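Local coordinates for protein Gp26 (Listeria phage P40, PDB 4JZ5) that probably cleaves the glycan strands of Listeria peptidoglycan as a phage endolysin, using a catalytic domain of glycosyl hydrolase family 25, at residues L24-S29 with G198-I203; V48-N53 with Y58-E63; F76-Y81 with K102-L107. All blocks are in the same frame, centred on the assembly; numbering follows the deposited sequence.

Contact 1: L24-S29 with G198-I203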
ATOM      1  N   LEU A  24     -14.338   2.752  -1.557  1.00  6.51           N
ATOM      2  CA  LEU A  24     -13.338   3.555  -0.871  1.00  6.85           C
ATOM      3  C   LEU A  24     -12.345   2.661  -0.141  1.00  6.14           C
ATOM      4  O   LEU A  24     -12.720   1.851   0.714  1.00  7.21           O
ATOM      5  CB  LEU A  24     -14.009   4.481   0.130  1.00  6.64           C
ATOM      6  CG  LEU A  24     -13.053   5.350   0.952  1.00  8.13           C
ATOM      7  CD1 LEU A  24     -12.184   6.221   0.058  1.00  8.25           C
ATOM      8  CD2 LEU A  24     -13.859   6.201   1.922  1.00  9.78           C
ATOM      9  N   VAL A  25     -11.076   2.808  -0.495  1.00  5.24           N
ATOM     10  CA  VAL A  25      -9.973   2.128   0.156  1.00  5.67           C
ATOM     11  C   VAL A  25      -9.027   3.210   0.670  1.00  4.87           C
ATOM     12  O   VAL A  25      -8.721   4.152  -0.049  1.00  5.10           O
ATOM     13  CB  VAL A  25      -9.247   1.203  -0.861  1.00  5.20           C
ATOM     14  CG1 VAL A  25      -7.929   0.691  -0.288  1.00  5.30           C
ATOM     15  CG2 VAL A  25     -10.175   0.061  -1.288  1.00  6.35           C
ATOM     16  N   LEU A  26      -8.599   3.108   1.924  1.00  4.55           N
ATOM     17  CA  LEU A  26      -7.652   4.071   2.476  1.00  5.17           C
ATOM     18  C   LEU A  26      -6.264   3.486   2.553  1.00  4.28           C
ATOM     19  O   LEU A  26      -6.105   2.272   2.642  1.00  5.07           O
ATOM     20  CB  LEU A  26      -8.057   4.476   3.893  1.00  5.35           C
ATOM     21  CG  LEU A  26      -9.435   5.085   4.075  1.00  5.97           C
ATOM     22  CD1 LEU A  26      -9.638   5.478   5.526  1.00  7.37           C
ATOM     23  CD2 LEU A  26      -9.635   6.259   3.134  1.00  7.39           C
ATOM     24  N   ASP A  27      -5.257   4.346   2.563  1.00  4.81           N
ATOM     25  CA  ASP A  27      -3.950   3.939   3.049  1.00  4.70           C
ATOM     26  C   ASP A  27      -3.505   4.933   4.107  1.00  4.15           C
ATOM     27  O   ASP A  27      -3.747   6.135   3.978  1.00  5.27           O
ATOM     28  CB  ASP A  27      -2.924   3.749   1.916  1.00  5.20           C
ATOM     29  CG  ASP A  27      -2.681   4.989   1.112  1.00  4.71           C
ATOM     30  OD1 ASP A  27      -3.371   5.191   0.103  1.00  5.04           O
ATOM     31  OD2 ASP A  27      -1.742   5.732   1.483  1.00  5.16           O
ATOM     32  N   ILE A  28      -2.911   4.414   5.178  1.00  4.63           N
ATOM     33  CA  ILE A  28      -2.532   5.193   6.346  1.00  4.58           C
ATOM     34  C   ILE A  28      -1.145   4.782   6.823  1.00  4.95           C
ATOM     35  O   ILE A  28      -0.610   3.722   6.469  1.00  4.97           O
ATOM     36  CB  ILE A  28      -3.569   5.069   7.492  1.00  5.12           C
ATOM     37  CG1 ILE A  28      -3.682   3.619   7.968  1.00  5.12           C
ATOM     38  CG2 ILE A  28      -4.909   5.606   7.045  1.00  6.00           C
ATOM     39  CD1 ILE A  28      -4.597   3.435   9.176  1.00  6.01           C
ATOM     40  N   SER A  29      -0.580   5.647   7.656  1.00  5.30           N
ATOM     41  CA  SER A  29       0.761   5.482   8.171  1.00  5.84           C
ATOM     42  C   SER A  29       0.869   6.249   9.480  1.00  6.09           C
ATOM     43  O   SER A  29      -0.131   6.637  10.079  1.00  6.03           O
ATOM     44  CB  SER A  29       1.787   6.028   7.177  1.00  6.81           C
ATOM     45  OG  SER A  29       1.715   7.442   7.127  1.00  7.74           O
ATOM     46  N   GLY A 198      -7.781  13.565   1.325  1.00  5.86           N
ATOM     47  CA  GLY A 198      -9.087  13.101   1.731  1.00  6.51           C
ATOM     48  C   GLY A 198      -9.509  13.635   3.080  1.00  6.40           C
ATOM     49  O   GLY A 198      -8.674  13.936   3.946  1.00  6.67           O
ATOM     50  N   ARG A 199     -10.817  13.714   3.248  1.00  8.19           N
ATOM     51  CA  ARG A 199     -11.408  14.106   4.505  1.00  9.47           C
ATOM     52  C   ARG A 199     -12.444  13.078   4.901  1.00  9.95           C
ATOM     53  O   ARG A 199     -13.450  12.874   4.212  1.00 13.13           O
ATOM     54  CB  ARG A 199     -12.048  15.470   4.391  1.00 13.50           C
ATOM     55  CG  ARG A 199     -12.376  16.065   5.736  1.00 19.25           C
ATOM     56  CD  ARG A 199     -13.149  17.350   5.564  1.00 23.40           C
ATOM     57  NE  ARG A 199     -14.445  17.108   4.934  1.00 26.64           N
ATOM     58  CZ  ARG A 199     -15.551  16.770   5.592  1.00 31.94           C
ATOM     59  NH1 ARG A 199     -15.541  16.636   6.913  1.00 39.84           N
ATOM     60  NH2 ARG A 199     -16.679  16.567   4.926  1.00 39.00           N
ATOM     61  N   ILE A 200     -12.188  12.411   6.007  1.00  9.42           N
ATOM     62  CA  ILE A 200     -13.178  11.514   6.578  1.00 11.42           C
ATOM     63  C   ILE A 200     -13.262  11.775   8.075  1.00 10.69           C
ATOM     64  O   ILE A 200     -12.268  12.089   8.726  1.00 12.21           O
ATOM     65  CB  ILE A 200     -12.853  10.044   6.290  1.00 11.09           C
ATOM     66  CG1 ILE A 200     -11.547   9.651   6.967  1.00 11.26           C
ATOM     67  CG2 ILE A 200     -12.787   9.815   4.788  1.00 24.65           C
ATOM     68  CD1 ILE A 200     -11.229   8.205   6.800  1.00 20.28           C
ATOM     69  N   LYS A 201     -14.454  11.632   8.618  1.00 11.08           N
ATOM     70  CA  LYS A 201     -14.705  12.008   9.996  1.00 11.52           C
ATOM     71  C   LYS A 201     -13.796  11.276  10.977  1.00 10.30           C
ATOM     72  O   LYS A 201     -13.407  11.810  11.997  1.00 11.40           O
ATOM     73  CB  LYS A 201     -16.170  11.739  10.335  1.00 15.52           C
ATOM     74  CG  LYS A 201     -16.540  11.954  11.783  1.00 23.92           C
ATOM     75  CD  LYS A 201     -18.014  11.646  12.017  1.00 28.69           C
ATOM     76  CE  LYS A 201     -18.416  11.890  13.460  1.00 32.55           C
ATOM     77  NZ  LYS A 201     -18.195  13.303  13.870  1.00 40.32           N
ATOM     78  N   ALA A 202     -13.442  10.046  10.638  1.00  9.90           N
ATOM     79  CA  ALA A 202     -12.693   9.182  11.548  1.00  9.46           C
ATOM     80  C   ALA A 202     -11.224   9.556  11.711  1.00  8.41           C
ATOM     81  O   ALA A 202     -10.545   9.002  12.572  1.00  9.37           O
ATOM     82  CB  ALA A 202     -12.784   7.753  11.069  1.00 10.53           C
ATOM     83  N   ILE A 203     -10.725  10.471  10.885  1.00  8.07           N
ATOM     84  CA  ILE A 203      -9.307  10.813  10.876  1.00  8.02           C
ATOM     85  C   ILE A 203      -9.167  12.327  10.751  1.00  8.60           C
ATOM     86  O   ILE A 203      -9.677  12.922   9.808  1.00  9.31           O
ATOM     87  CB  ILE A 203      -8.568  10.145   9.700  1.00  8.30           C
ATOM     88  CG1 ILE A 203      -8.716   8.630   9.782  1.00  8.44           C
ATOM     89  CG2 ILE A 203      -7.108  10.518   9.705  1.00  9.32           C
ATOM     90  CD1 ILE A 203      -8.080   7.895   8.603  1.00  8.90           C
TER

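Contact 2: V48-N53 with Y58-E63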
ATOM      1  N   VAL A  48      -4.805  -0.083   3.621  1.00  3.63           N
ATOM      2  CA  VAL A  48      -3.408  -0.478   3.526  1.00  3.75           C
ATOM      3  C   VAL A  48      -2.603   0.375   4.504  1.00  3.85           C
ATOM      4  O   VAL A  48      -2.730   1.592   4.508  1.00  5.28           O
ATOM      5  CB  VAL A  48      -2.838  -0.293   2.108  1.00  4.06           C
ATOM      6  CG1 VAL A  48      -1.592  -1.170   1.945  1.00  5.00           C
ATOM      7  CG2 VAL A  48      -3.876  -0.642   1.046  1.00  5.66           C
ATOM      8  N   ILE A  49      -1.786  -0.255   5.344  1.00  4.06           N
ATOM      9  CA  ILE A  49      -1.003   0.474   6.323  1.00  4.02           C
ATOM     10  C   ILE A  49       0.473   0.373   6.011  1.00  4.04           C
ATOM     11  O   ILE A  49       0.958  -0.646   5.521  1.00  4.34           O
ATOM     12  CB  ILE A  49      -1.287   0.024   7.775  1.00  5.57           C
ATOM     13  CG1 ILE A  49      -0.723  -1.356   8.081  1.00  5.85           C
ATOM     14  CG2 ILE A  49      -2.779   0.059   8.044  1.00  5.78           C
ATOM     15  CD1 ILE A  49      -1.037  -1.847   9.476  1.00  7.01           C
ATOM     16  N   ARG A  50       1.212   1.433   6.302  0.56  4.25           N
ATOM     17  CA  ARG A  50       2.652   1.447   6.046  0.56  3.95           C
ATOM     18  C   ARG A  50       3.385   0.558   7.037  0.56  5.46           C
ATOM     19  O   ARG A  50       3.201   0.696   8.246  0.56  5.87           O
ATOM     20  CB  ARG A  50       3.217   2.862   6.130  0.56  6.97           C
ATOM     21  CG  ARG A  50       4.648   2.950   5.601  0.56  6.70           C
ATOM     22  CD  ARG A  50       5.130   4.375   5.424  0.56  9.71           C
ATOM     23  NE  ARG A  50       5.435   4.995   6.705  0.56  9.13           N
ATOM     24  CZ  ARG A  50       5.971   6.202   6.840  0.56 12.75           C
ATOM     25  NH1 ARG A  50       6.263   6.930   5.770  0.56 10.17           N
ATOM     26  NH2 ARG A  50       6.217   6.678   8.050  0.56 15.03           N
ATOM     27  N   SER A  51       4.236  -0.330   6.525  1.00  4.80           N
ATOM     28  CA  SER A  51       5.005  -1.234   7.359  1.00  5.55           C
ATOM     29  C   SER A  51       6.314  -0.646   7.858  1.00  5.28           C
ATOM     30  O   SER A  51       6.718  -0.886   8.996  1.00  5.95           O
ATOM     31  CB  SER A  51       5.324  -2.507   6.582  1.00  6.15           C
ATOM     32  OG  SER A  51       6.085  -2.254   5.411  1.00  6.11           O
ATOM     33  N   SER A  52       6.992   0.098   6.987  1.00  5.05           N
ATOM     34  CA  SER A  52       8.403   0.358   7.164  1.00  5.19           C
ATOM     35  C   SER A  52       8.885   1.344   6.109  1.00  5.20           C
ATOM     36  O   SER A  52       8.299   1.453   5.032  1.00  5.65           O
ATOM     37  CB  SER A  52       9.192  -0.953   7.056  1.00  6.23           C
ATOM     38  OG  SER A  52       8.662  -1.815   6.061  1.00  6.17           O
ATOM     39  N   ASN A  53       9.959   2.040   6.454  1.00  6.14           N
ATOM     40  CA  ASN A  53      10.714   2.913   5.563  1.00  6.24           C
ATOM     41  C   ASN A  53      12.098   2.311   5.403  1.00  6.06           C
ATOM     42  O   ASN A  53      12.929   2.384   6.320  1.00  6.63           O
ATOM     43  CB  ASN A  53      10.893   4.303   6.174  1.00  8.12           C
ATOM     44  CG  ASN A  53       9.652   5.162   6.094  1.00 13.50           C
ATOM     45  OD1 ASN A  53       8.590   4.727   5.657  1.00 18.66           O
ATOM     46  ND2 ASN A  53       9.783   6.405   6.522  1.00 15.13           N
ATOM     47  N   TYR A  58      10.572   0.507  11.226  1.00  7.35           N
ATOM     48  CA  TYR A  58       9.171   0.188  11.031  1.00  7.15           C
ATOM     49  C   TYR A  58       8.361   1.454  11.236  1.00  6.73           C
ATOM     50  O   TYR A  58       8.758   2.344  11.991  1.00  8.35           O
ATOM     51  CB  TYR A  58       8.724  -0.910  11.997  1.00  7.40           C
ATOM     52  CG  TYR A  58       9.475  -2.194  11.736  1.00  8.60           C
ATOM     53  CD1 TYR A  58       9.085  -3.051  10.716  1.00  9.25           C
ATOM     54  CD2 TYR A  58      10.612  -2.519  12.463  1.00 10.27           C
ATOM     55  CE1 TYR A  58       9.791  -4.219  10.452  1.00 11.20           C
ATOM     56  CE2 TYR A  58      11.321  -3.689  12.212  1.00 11.85           C
ATOM     57  CZ  TYR A  58      10.909  -4.529  11.202  1.00 11.90           C
ATOM     58  OH  TYR A  58      11.624  -5.690  10.963  1.00 15.36           O
ATOM     59  N   ASP A  59       7.229   1.560  10.563  1.00  6.73           N
ATOM     60  CA  ASP A  59       6.353   2.701  10.789  1.00  5.95           C
ATOM     61  C   ASP A  59       5.907   2.718  12.245  1.00  6.81           C
ATOM     62  O   ASP A  59       5.529   1.678  12.800  1.00  7.01           O
ATOM     63  CB  ASP A  59       5.164   2.630   9.844  1.00  7.16           C
ATOM     64  CG  ASP A  59       4.222   3.798  10.011  1.00  6.39           C
ATOM     65  OD1 ASP A  59       3.386   3.741  10.941  1.00  7.39           O
ATOM     66  OD2 ASP A  59       4.320   4.773   9.228  1.00  7.18           O
ATOM     67  N   GLU A  60       5.953   3.895  12.857  1.00  7.34           N
ATOM     68  CA  GLU A  60       5.693   4.036  14.276  1.00  8.42           C
ATOM     69  C   GLU A  60       4.276   3.664  14.681  1.00  7.09           C
ATOM     70  O   GLU A  60       4.029   3.437  15.865  1.00  9.72           O
ATOM     71  CB  GLU A  60       5.973   5.479  14.703  1.00 12.00           C
ATOM     72  CG  GLU A  60       7.434   5.923  14.538  1.00 18.42           C
ATOM     73  CD  GLU A  60       7.768   6.558  13.174  1.00 16.69           C
ATOM     74  OE1 GLU A  60       7.217   6.166  12.121  1.00 13.93           O
ATOM     75  OE2 GLU A  60       8.632   7.471  13.158  1.00 19.54           O
ATOM     76  N   ARG A  61       3.345   3.637  13.735  1.00  6.77           N
ATOM     77  CA  ARG A  61       1.966   3.283  14.034  1.00  7.31           C
ATOM     78  C   ARG A  61       1.576   1.920  13.471  1.00  6.39           C
ATOM     79  O   ARG A  61       0.399   1.579  13.491  1.00  6.82           O
ATOM     80  CB  ARG A  61       0.992   4.357  13.517  1.00  8.30           C
ATOM     81  CG  ARG A  61       1.190   5.753  14.120  1.00  8.72           C
ATOM     82  CD  ARG A  61       0.784   5.887  15.573  1.00 11.69           C
ATOM     83  NE  ARG A  61       1.268   7.170  16.090  1.00 13.19           N
ATOM     84  CZ  ARG A  61       0.924   7.705  17.252  1.00 12.88           C
ATOM     85  NH1 ARG A  61       0.065   7.094  18.047  1.00 12.61           N
ATOM     86  NH2 ARG A  61       1.439   8.872  17.613  1.00 15.79           N
ATOM     87  N   LEU A  62       2.539   1.156  12.961  1.00  6.56           N
ATOM     88  CA  LEU A  62       2.229  -0.146  12.374  1.00  6.73           C
ATOM     89  C   LEU A  62       1.399  -1.026  13.312  1.00  6.16           C
ATOM     90  O   LEU A  62       0.338  -1.534  12.932  1.00  6.06           O
ATOM     91  CB  LEU A  62       3.520  -0.875  12.012  1.00  6.88           C
ATOM     92  CG  LEU A  62       3.382  -2.359  11.658  1.00  7.23           C
ATOM     93  CD1 LEU A  62       2.545  -2.545  10.419  1.00  6.72           C
ATOM     94  CD2 LEU A  62       4.759  -2.964  11.444  1.00  8.32           C
ATOM     95  N   GLU A  63       1.865  -1.209  14.537  1.00  6.32           N
ATOM     96  CA  GLU A  63       1.163  -2.107  15.427  1.00  7.08           C
ATOM     97  C   GLU A  63      -0.158  -1.518  15.885  1.00  6.82           C
ATOM     98  O   GLU A  63      -1.148  -2.236  15.987  1.00  6.76           O
ATOM     99  CB  GLU A  63       2.059  -2.501  16.586  1.00  9.07           C
ATOM    100  CG  GLU A  63       3.260  -3.309  16.089  1.00 12.47           C
ATOM    101  CD  GLU A  63       4.231  -3.686  17.171  1.00 19.00           C
ATOM    102  OE1 GLU A  63       3.806  -3.785  18.333  1.00 20.01           O
ATOM    103  OE2 GLU A  63       5.424  -3.879  16.854  1.00 30.69           O
TER
HETATM  104  O   HOH W   1       1.261   2.262   9.588  1.00  7.13           O

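Contact 3: F76-Y81 with K102-L107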
ATOM      1  N   PHE A  76      -7.246  -5.602   5.892  1.00  4.33           N
ATOM      2  CA  PHE A  76      -6.151  -4.701   5.643  1.00  4.33           C
ATOM      3  C   PHE A  76      -4.936  -5.404   5.072  1.00  3.96           C
ATOM      4  O   PHE A  76      -4.791  -6.615   5.112  1.00  4.83           O
ATOM      5  CB  PHE A  76      -5.794  -3.915   6.932  1.00  4.55           C
ATOM      6  CG  PHE A  76      -4.984  -4.694   7.933  1.00  5.18           C
ATOM      7  CD1 PHE A  76      -5.601  -5.540   8.833  1.00  6.32           C
ATOM      8  CD2 PHE A  76      -3.599  -4.569   7.978  1.00  5.10           C
ATOM      9  CE1 PHE A  76      -4.864  -6.260   9.756  1.00  8.17           C
ATOM     10  CE2 PHE A  76      -2.854  -5.278   8.908  1.00  6.84           C
ATOM     11  CZ  PHE A  76      -3.496  -6.130   9.798  1.00  7.50           C
ATOM     12  N   GLY A  77      -4.063  -4.584   4.519  1.00  3.96           N
ATOM     13  CA  GLY A  77      -2.789  -5.002   3.982  1.00  4.83           C
ATOM     14  C   GLY A  77      -1.677  -4.068   4.415  1.00  3.72           C
ATOM     15  O   GLY A  77      -1.909  -3.104   5.141  1.00  4.27           O
ATOM     16  N   LEU A  78      -0.464  -4.332   3.937  1.00  3.79           N
ATOM     17  CA  LEU A  78       0.724  -3.552   4.302  1.00  4.35           C
ATOM     18  C   LEU A  78       1.426  -3.031   3.068  1.00  3.81           C
ATOM     19  O   LEU A  78       1.443  -3.716   2.039  1.00  5.06           O
ATOM     20  CB  LEU A  78       1.765  -4.404   5.029  1.00  5.28           C
ATOM     21  CG  LEU A  78       1.303  -5.181   6.253  1.00  6.53           C
ATOM     22  CD1 LEU A  78       2.480  -5.942   6.837  1.00  8.44           C
ATOM     23  CD2 LEU A  78       0.644  -4.329   7.310  1.00  9.04           C
ATOM     24  N   TYR A  79       2.049  -1.857   3.166  1.00  3.97           N
ATOM     25  CA  TYR A  79       2.934  -1.394   2.111  1.00  3.98           C
ATOM     26  C   TYR A  79       4.259  -0.934   2.699  1.00  4.48           C
ATOM     27  O   TYR A  79       4.313  -0.263   3.727  1.00  4.63           O
ATOM     28  CB  TYR A  79       2.282  -0.285   1.251  1.00  5.00           C
ATOM     29  CG  TYR A  79       2.221   1.100   1.872  1.00  4.80           C
ATOM     30  CD1 TYR A  79       3.268   2.002   1.714  1.00  5.24           C
ATOM     31  CD2 TYR A  79       1.099   1.529   2.574  1.00  4.61           C
ATOM     32  CE1 TYR A  79       3.221   3.276   2.250  1.00  6.02           C
ATOM     33  CE2 TYR A  79       1.045   2.812   3.125  1.00  5.90           C
ATOM     34  CZ  TYR A  79       2.109   3.677   2.946  1.00  5.33           C
ATOM     35  OH  TYR A  79       2.092   4.945   3.482  1.00  6.62           O
ATOM     36  N   HIS A  80       5.336  -1.273   1.994  1.00  4.33           N
ATOM     37  CA  HIS A  80       6.694  -0.915   2.361  1.00  4.08           C
ATOM     38  C   HIS A  80       7.191   0.233   1.500  1.00  4.63           C
ATOM     39  O   HIS A  80       7.105   0.156   0.274  1.00  4.73           O
ATOM     40  CB  HIS A  80       7.613  -2.112   2.116  1.00  4.22           C
ATOM     41  CG  HIS A  80       9.048  -1.807   2.374  1.00  4.44           C
ATOM     42  ND1 HIS A  80       9.996  -1.567   1.402  1.00  6.60           N
ATOM     43  CD2 HIS A  80       9.669  -1.671   3.561  1.00  3.91           C
ATOM     44  CE1 HIS A  80      11.155  -1.321   2.001  1.00  4.12           C
ATOM     45  NE2 HIS A  80      10.973  -1.371   3.306  1.00  7.33           N
ATOM     46  N   TYR A  81       7.712   1.287   2.129  1.00  4.56           N
ATOM     47  CA  TYR A  81       8.282   2.416   1.410  1.00  4.90           C
ATOM     48  C   TYR A  81       9.745   2.111   1.105  1.00  4.41           C
ATOM     49  O   TYR A  81      10.597   2.070   2.004  1.00  5.55           O
ATOM     50  CB  TYR A  81       8.153   3.720   2.218  1.00  6.62           C
ATOM     51  CG  TYR A  81       8.557   4.915   1.393  1.00  7.19           C
ATOM     52  CD1 TYR A  81       9.890   5.278   1.265  1.00  7.50           C
ATOM     53  CD2 TYR A  81       7.616   5.634   0.675  1.00  8.94           C
ATOM     54  CE1 TYR A  81      10.266   6.354   0.487  1.00  8.10           C
ATOM     55  CE2 TYR A  81       7.989   6.724  -0.106  1.00  9.60           C
ATOM     56  CZ  TYR A  81       9.314   7.053  -0.210  1.00  8.30           C
ATOM     57  OH  TYR A  81       9.688   8.124  -0.994  1.00 10.72           O
ATOM     58  N   LYS A 102       4.891 -10.563   9.832  1.00  7.08           N
ATOM     59  CA  LYS A 102       4.981 -11.434  10.994  1.00  7.86           C
ATOM     60  C   LYS A 102       4.591 -10.716  12.288  1.00  7.44           C
ATOM     61  O   LYS A 102       3.935 -11.297  13.141  1.00  8.32           O
ATOM     62  CB  LYS A 102       6.392 -12.009  11.104  1.00  9.16           C
ATOM     63  CG  LYS A 102       6.765 -12.979   9.989  1.00 10.43           C
ATOM     64  CD  LYS A 102       8.241 -13.354  10.109  1.00 16.08           C
ATOM     65  CE  LYS A 102       8.674 -14.471   9.176  1.00 20.42           C
ATOM     66  NZ  LYS A 102      10.099 -14.843   9.432  1.00 29.92           N
ATOM     67  N   LYS A 103       4.993  -9.468  12.452  1.00  7.22           N
ATOM     68  CA  LYS A 103       4.631  -8.701  13.639  1.00  8.58           C
ATOM     69  C   LYS A 103       3.113  -8.559  13.757  1.00  7.25           C
ATOM     70  O   LYS A 103       2.539  -8.695  14.834  1.00  9.08           O
ATOM     71  CB  LYS A 103       5.266  -7.318  13.590  1.00  9.66           C
ATOM     72  CG  LYS A 103       6.755  -7.261  13.857  1.00 14.19           C
ATOM     73  CD  LYS A 103       7.266  -5.834  13.685  1.00 20.23           C
ATOM     74  CE  LYS A 103       8.764  -5.750  13.861  1.00 21.67           C
ATOM     75  NZ  LYS A 103       9.163  -5.984  15.271  1.00 28.55           N
ATOM     76  N   CYS A 104       2.460  -8.277  12.635  1.00  6.00           N
ATOM     77  CA  CYS A 104       1.010  -8.200  12.643  1.00  6.43           C
ATOM     78  C   CYS A 104       0.403  -9.531  13.069  1.00  6.21           C
ATOM     79  O   CYS A 104      -0.499  -9.573  13.893  1.00  7.07           O
ATOM     80  CB  CYS A 104       0.491  -7.819  11.267  1.00  5.94           C
ATOM     81  SG  CYS A 104       0.868  -6.100  10.810  1.00  6.69           S
ATOM     82  N   ARG A 105       0.910 -10.628  12.514  1.00  7.18           N
ATOM     83  CA  ARG A 105       0.371 -11.939  12.861  1.00  6.84           C
ATOM     84  C   ARG A 105       0.628 -12.285  14.332  1.00  8.54           C
ATOM     85  O   ARG A 105      -0.201 -12.935  14.966  1.00  8.60           O
ATOM     86  CB  ARG A 105       0.920 -13.028  11.932  1.00  8.06           C
ATOM     87  CG  ARG A 105       0.520 -12.849  10.477  1.00  7.32           C
ATOM     88  CD  ARG A 105       0.482 -14.184   9.741  1.00  9.91           C
ATOM     89  NE  ARG A 105      -0.584 -15.027  10.275  1.00  9.15           N
ATOM     90  CZ  ARG A 105      -0.428 -16.208  10.861  1.00 10.10           C
ATOM     91  NH1 ARG A 105       0.765 -16.771  10.999  1.00 11.16           N
ATOM     92  NH2 ARG A 105      -1.501 -16.812  11.316  1.00 10.15           N
ATOM     93  N   GLN A 106       1.759 -11.852  14.886  1.00  9.11           N
ATOM     94  CA  GLN A 106       2.044 -12.049  16.298  1.00  9.65           C
ATOM     95  C   GLN A 106       0.984 -11.399  17.182  1.00  9.80           C
ATOM     96  O   GLN A 106       0.715 -11.886  18.283  1.00 11.33           O
ATOM     97  CB  GLN A 106       3.424 -11.497  16.648  1.00 11.68           C
ATOM     98  CG  GLN A 106       3.826 -11.674  18.105  1.00 16.66           C
ATOM     99  CD  GLN A 106       4.454 -13.022  18.390  1.00 32.27           C
ATOM    100  OE1 GLN A 106       5.026 -13.655  17.502  1.00 38.68           O
ATOM    101  NE2 GLN A 106       4.360 -13.462  19.639  1.00 35.13           N
ATOM    102  N   LEU A 107       0.387 -10.303  16.719  1.00  9.08           N
ATOM    103  CA  LEU A 107      -0.652  -9.600  17.464  1.00 10.00           C
ATOM    104  C   LEU A 107      -2.035 -10.162  17.164  1.00  9.40           C
ATOM    105  O   LEU A 107      -3.036  -9.650  17.655  1.00 10.50           O
ATOM    106  CB  LEU A 107      -0.608  -8.120  17.122  1.00 12.75           C
ATOM    107  CG  LEU A 107       0.700  -7.435  17.521  1.00 16.84           C
ATOM    108  CD1 LEU A 107       0.819  -6.079  16.843  1.00 16.81           C
ATOM    109  CD2 LEU A 107       0.791  -7.299  19.032  1.00 20.41           C
TER

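Contact 1: L24-S29 with G198-I203
Leu26 and Ile200 reach toward each other across the gap between 24-29 and 198-203 and meet tip to tip, CD1 of Leu26 lying 3.4 Å from CD1 of Ile200. That is tighter than usual for two methyl carbons, so the packing is close here and perhaps slightly strained. On the strand, Leu26 has CG beside its backbone N (chi1 -58°), and its CD1 continues the line of the chain. Ile200 places CG1 between its own N and carbonyl carbon (chi1 64°), with the rest of that branch extended, so that CD1 is the atom thrust across.

A second isoleucine joins from the far end of a type I turn. The turn runs from Ile200 to Ile203 and is closed by Ile203 N bonding to Ile200 O at 3.1 Å; it delivers both CD1 methyls to the same Leu26 CD1, Ile203 CD1 standing 4.2 Å from it. Ile203 CD1 also lies 4.2 Å from Ile28 CG2. It therefore bridges two residues that leave strand 25-28 on one side.

The contact is plain hydrophobic packing of a sheet strand against strand 197-200 and the turn after it, and the backbones stay well apart: the CA atoms of Leu26 and Gly198 are 9.2 Å from each other. Asp27, between Leu26 and Ile28, turns its carboxylate the other way, toward Gln193 and Asn210. Strand 25-28 runs parallel to 46-53 and antiparallel to 206-211, while Met209 and Val207 of the latter pack beside Leu26 and Ile28, and Leu40 lies against Ile200.

Contact 2: V48-N53 with Y58-E63
Arg50 and Asp59 form the salt bridge of this contact, in the arginine conformer described. One carboxylate oxygen serves both donors: Asp59 OD2 takes Arg50 NE at 2.8 Å, on its anti side, and Arg50 NH2 at 2.9 Å in a weak, bent bond. The two flat groups are not coplanar, their planes standing 66° apart. Glu60 OE1 is merely near the guanidinium, and the stronger charged partner of Glu60 is Lys57.

Among backbone bonds, Asp59 N donates to Ser51 O at 2.9 Å, nearly straight at 163°, beside the antiparallel non-hydrogen-bonded pair Ser52-Tyr58. Asp59 OD1 accepts from Arg61 N at 2.8 Å, an Asx turn just before helix 62-72. A water donates to Arg50 O and, weakly, to Asp59 OD1.

Apolar packing involves Ile49 and Leu62, which cross at about a right angle with their CD1 methyls 3.8 Å apart.

With Lys30 N also donating to OD2, both oxygens of the buried Asp59 carboxylate have partners. Those partners, and the arginine in particular, would be expected to stabilise its negative charge, while the same side chain ties the strand to the helix start.

Contact 3: F76-Y81 with K102-L107
Leu78 and Cys104 mark the closest approach of strand 76-81 to the last turns of helix 87-106, their CA atoms 9.6 Å apart. That spacing is too wide for backbone hydrogen bonding and is bridged by side chains, as expected where a helix packs on one face of a sheet. Helical bonding persists to this end of the helix, with Gln106 N bonded to Lys102 O at 2.8 Å.

A single sulfur makes the contact from the helix. Cys104 turns SG beside its backbone N (chi1 -70°), toward the strand, where it meets Leu78 CD2 at 3.9 Å. The anti branch of Leu78 ends in CD1 (chi2 -179°); the other methyl, CD2, meets the sulfur. From two positions earlier in the strand, the ring of Phe76 arrives with its edge toward the same sulfur: CE2 is 4.3 Å from Cys104 SG, and SG lies near the ring plane. Leu78 CD2 also sits in plane at the edge of this ring, 4.0 Å from Phe76 CE2, so sulfur, methyl and ring edge form a compact group of three.

Leu97 and Ala100 of the same helix continue the packing on Leu78, and Pro111, in the connection to strand 114-117, touches both Phe76 and Cys104. The contact thus lies within a beta-alpha-beta crossover, joining its first strand to the C-terminal part of its helix. All three touching residues are buried, and the segments exchange no polar bond: the thiol acts here as a small apolar group, and the association of strand and helix end rests on van der Waals packing.

Overall arrangement
All three contacts reach one mixed sheet, contact 1 through strand 25-28; strands 25-28, 46-53 and 76-81 lie in it side by side and parallel. Contacts 2 and 3 follow each other along the chain, and both fall between the two segments of contact 1. Their centres are about 8 Å apart, whereas contact 1 lies about 15 Å from contact 2 and 18 Å from contact 3. Backbone bonds link them through the sheet, Leu26 O with Val48 N and Ile49 N with Gly77 O. Helices 62-72 and 87-106 pack against the neighbouring strands 46-53 and 76-81, consistent with the barrel-like fold of these hydrolases, while contact 1 brings in segment 198-203, far along the chain.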